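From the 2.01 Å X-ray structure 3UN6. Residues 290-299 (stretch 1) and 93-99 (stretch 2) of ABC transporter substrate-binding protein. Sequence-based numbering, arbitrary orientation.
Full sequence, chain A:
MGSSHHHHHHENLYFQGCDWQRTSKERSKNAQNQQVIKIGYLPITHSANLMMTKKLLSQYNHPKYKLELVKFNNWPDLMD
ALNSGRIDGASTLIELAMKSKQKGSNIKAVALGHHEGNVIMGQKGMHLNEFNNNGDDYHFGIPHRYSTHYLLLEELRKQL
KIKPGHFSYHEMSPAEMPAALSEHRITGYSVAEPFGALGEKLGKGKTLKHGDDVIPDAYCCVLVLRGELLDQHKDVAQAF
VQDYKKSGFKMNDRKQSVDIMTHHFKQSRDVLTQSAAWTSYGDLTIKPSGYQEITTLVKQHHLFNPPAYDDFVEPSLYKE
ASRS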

# COMPACT_ATOMS: atom_id res chain seq x y z
N GLY A 290 2.29 -1.17 15.63
CA GLY A 290 2.51 -1.43 14.21
C GLY A 290 3.42 -0.39 13.59
O GLY A 290 4.28 -0.71 12.75
N TYR A 291 3.24 0.86 14.00
CA TYR A 291 4.09 1.94 13.49
C TYR A 291 5.55 1.75 13.96
O TYR A 291 6.52 1.93 13.20
CB TYR A 291 3.56 3.32 13.91
CG TYR A 291 4.39 4.44 13.36
CD1 TYR A 291 5.33 5.10 14.15
CD2 TYR A 291 4.25 4.82 12.03
CE1 TYR A 291 6.12 6.14 13.60
CE2 TYR A 291 5.03 5.82 11.50
CZ TYR A 291 5.96 6.48 12.29
OH TYR A 291 6.71 7.49 11.72
N GLN A 292 5.70 1.35 15.21
CA GLN A 292 7.00 1.16 15.77
C GLN A 292 7.76 0.04 15.04
O GLN A 292 8.98 0.09 14.90
CB GLN A 292 6.90 0.87 17.27
CG GLN A 292 8.25 0.93 17.97
CD GLN A 292 8.79 2.36 18.17
OE1 GLN A 292 9.60 2.84 17.39
NE2 GLN A 292 8.32 3.02 19.21
N GLU A 293 7.03 -0.99 14.58
CA GLU A 293 7.67 -2.08 13.83
C GLU A 293 8.30 -1.54 12.55
O GLU A 293 9.41 -1.95 12.17
CB GLU A 293 6.65 -3.16 13.46
CG GLU A 293 7.25 -4.37 12.74
CD GLU A 293 6.23 -5.49 12.50
OE1 GLU A 293 5.16 -5.24 11.89
OE2 GLU A 293 6.52 -6.64 12.92
N ILE A 294 7.58 -0.67 11.85
CA ILE A 294 8.11 -0.06 10.60
C ILE A 294 9.30 0.85 10.89
O ILE A 294 10.32 0.79 10.17
CB ILE A 294 7.04 0.71 9.79
CG1 ILE A 294 5.92 -0.26 9.35
CG2 ILE A 294 7.68 1.44 8.53
CD1 ILE A 294 6.43 -1.49 8.57
N THR A 295 9.21 1.65 11.94
CA THR A 295 10.34 2.54 12.29
C THR A 295 11.60 1.74 12.59
O THR A 295 12.69 2.10 12.16
CB THR A 295 10.02 3.53 13.46
OG1 THR A 295 9.73 2.82 14.66
CG2 THR A 295 8.82 4.44 13.10
N THR A 296 11.43 0.63 13.31
CA THR A 296 12.53 -0.24 13.68
C THR A 296 13.24 -0.77 12.45
O THR A 296 14.47 -0.73 12.36
CB THR A 296 12.02 -1.44 14.52
OG1 THR A 296 11.66 -0.98 15.82
CG2 THR A 296 13.08 -2.50 14.62
N LEU A 297 12.45 -1.27 11.51
CA LEU A 297 12.96 -1.84 10.28
C LEU A 297 13.64 -0.79 9.37
O LEU A 297 14.66 -1.07 8.78
CB LEU A 297 11.84 -2.59 9.55
CG LEU A 297 11.21 -3.81 10.25
CD1 LEU A 297 10.06 -4.35 9.40
CD2 LEU A 297 12.24 -4.93 10.51
N VAL A 298 13.05 0.40 9.26
CA VAL A 298 13.63 1.50 8.47
C VAL A 298 14.97 1.92 9.09
O VAL A 298 15.96 2.14 8.37
CB VAL A 298 12.67 2.72 8.47
CG1 VAL A 298 13.39 4.01 8.07
CG2 VAL A 298 11.41 2.44 7.61
N LYS A 299 15.02 1.99 10.41
CA LYS A 299 16.24 2.37 11.15
C LYS A 299 17.30 1.27 10.97
O LYS A 299 18.48 1.54 10.69
CB LYS A 299 15.94 2.51 12.66
CG LYS A 299 16.46 3.74 13.34
CD LYS A 299 17.87 4.08 13.02
CE LYS A 299 18.29 5.25 13.87
NZ LYS A 299 19.60 5.72 13.47
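Stretch 2, residues 93-99: LIELAMK

Helices that meet far apart in sequence often pack by a simple rule of shape: a side chain projecting from one helix enters the hollow framed by several side chains of the other. The contact between residues 93-99 and 290-299 of this substrate-binding protein illustrates the rule on a small scale, with touching residues at least 193 positions apart in sequence.

Stretch 1 is helical throughout, part of a longer helix that extends beyond both ends, and its backbone hydrogen bonds run regularly from Thr295 N to Tyr291 O (3.0 Å) through Lys299 N to Thr295 O (2.9 Å). Stretch 2 opens with Leu93 in an extended conformation at the N-cap position, phi/psi -57/131, and turns into a helix at Ile94 that continues past Lys99. The first turn is secured by Ala97 N to Leu93 O at 3.1 Å and Met98 N to Ile94 O at 2.9 Å. The two helices cross steeply, with 72° between their N-to-C directions and a signed crossing angle of -72°, and their axes come no closer than 11.3 Å. At that separation the backbones stay well apart, the nearest CA atoms being those of Val298 and Glu95 at 7.7 Å, and side chains must bridge the gap.

The principal bump is Met98, present as selenomethionine. Its CA-to-CB bond points toward stretch 1, and its side chain, with chi angles m, t and p, sits as a knob among Tyr291, Ile294, Thr295 and Val298. The four are spaced i, i+3, i+4 and i+7, the pattern that places a hollow between neighbouring turns; the CA-to-CB bond of Thr295 points away, yet its CG2 still reaches the knob. Within the hollow, Met98 SE lies 3.7 Å from Ile294 CG2, while the terminal methyl reaches farther along the helix: Met98 CE is 3.9 Å from Thr295 CG2 and 4.2 Å from Val298 CG2. On the tyrosine side, Met98 CG approaches Tyr291 OH at 3.9 Å, and Met98 SE stands 5.0 Å from the centroid of the Tyr291 ring, an oblique sulfur-aromatic type of approach made here by selenium.

Ile94, one turn earlier than Met98, extends the same surface. Its chi1 and chi2 are both t, and this stretched side chain brings Ile94 CD1 to the edge of the Tyr291 ring, 4.0 Å from Tyr291 CD2. Its other branch meets the second isoleucine, Ile94 CG2 lying 4.2 Å from Ile294 CG2.

Glu95 adds a bent side chain to this largely apolar fit. Its CA-to-CB bond points sideways, yet its end comes nearer to stretch 1, with Glu95 OE2 3.6 Å from Ile294 CG2; closer to the backbone, Glu95 CG rests 3.8 Å from Val298 CG2. That carboxylate oxygen finds its hydrogen bond elsewhere in the structure, as does Tyr291 OH. No hydrogen bond joins the two stretches. The 304 Å² buried between them, summed over both sides, comes from van der Waals packing, with Met98 contributing the largest share of any residue.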

# COMPACT_ATOMS: atom_id res chain seq x y z
N LEU A 93 2.53 4.42 0.15
CA LEU A 93 3.49 3.62 0.90
C LEU A 93 3.86 4.40 2.19
O LEU A 93 4.19 5.59 2.13
CB LEU A 93 4.75 3.38 0.09
CG LEU A 93 4.55 2.70 -1.27
CD1 LEU A 93 5.90 2.66 -1.97
CD2 LEU A 93 3.93 1.30 -1.11
N ILE A 94 3.80 3.72 3.33
CA ILE A 94 4.05 4.39 4.61
C ILE A 94 5.49 4.89 4.74
O ILE A 94 5.72 5.95 5.31
CB ILE A 94 3.58 3.52 5.84
CG1 ILE A 94 3.59 4.35 7.13
CG2 ILE A 94 4.41 2.23 5.98
CD1 ILE A 94 3.19 3.57 8.41
N GLU A 95 6.46 4.14 4.18
CA GLU A 95 7.87 4.51 4.30
C GLU A 95 8.16 5.72 3.45
O GLU A 95 8.92 6.57 3.85
CB GLU A 95 8.83 3.36 3.92
CG GLU A 95 8.79 2.10 4.85
CD GLU A 95 7.65 1.11 4.55
OE1 GLU A 95 6.83 1.36 3.63
OE2 GLU A 95 7.59 0.05 5.22
N LEU A 96 7.53 5.77 2.28
CA LEU A 96 7.68 6.87 1.30
C LEU A 96 7.14 8.16 1.90
O LEU A 96 7.77 9.23 1.80
CB LEU A 96 6.92 6.51 0.01
CG LEU A 96 7.03 7.47 -1.17
CD1 LEU A 96 8.49 7.80 -1.52
CD2 LEU A 96 6.27 6.87 -2.39
N ALA A 97 5.97 8.06 2.52
CA ALA A 97 5.35 9.17 3.23
C ALA A 97 6.21 9.61 4.46
O ALA A 97 6.36 10.79 4.73
CB ALA A 97 3.93 8.78 3.66
N MSE A 98 6.78 8.65 5.18
CA MSE A 98 7.66 8.95 6.33
C MSE A 98 8.93 9.72 5.88
O MSE A 98 9.37 10.64 6.54
CB MSE A 98 8.09 7.66 7.03
CG MSE A 98 6.99 7.00 7.86
SE MSE A 98 7.32 5.11 8.27
CE MSE A 98 8.95 5.34 9.30
N LYS A 99 9.52 9.29 4.77
CA LYS A 99 10.70 9.93 4.22
C LYS A 99 10.37 11.36 3.80
O LYS A 99 11.08 12.29 4.14
CB LYS A 99 11.23 9.14 3.02
CG LYS A 99 12.35 9.81 2.26
CD LYS A 99 13.59 9.97 3.10
CE LYS A 99 14.69 10.63 2.28
NZ LYS A 99 15.90 10.94 3.08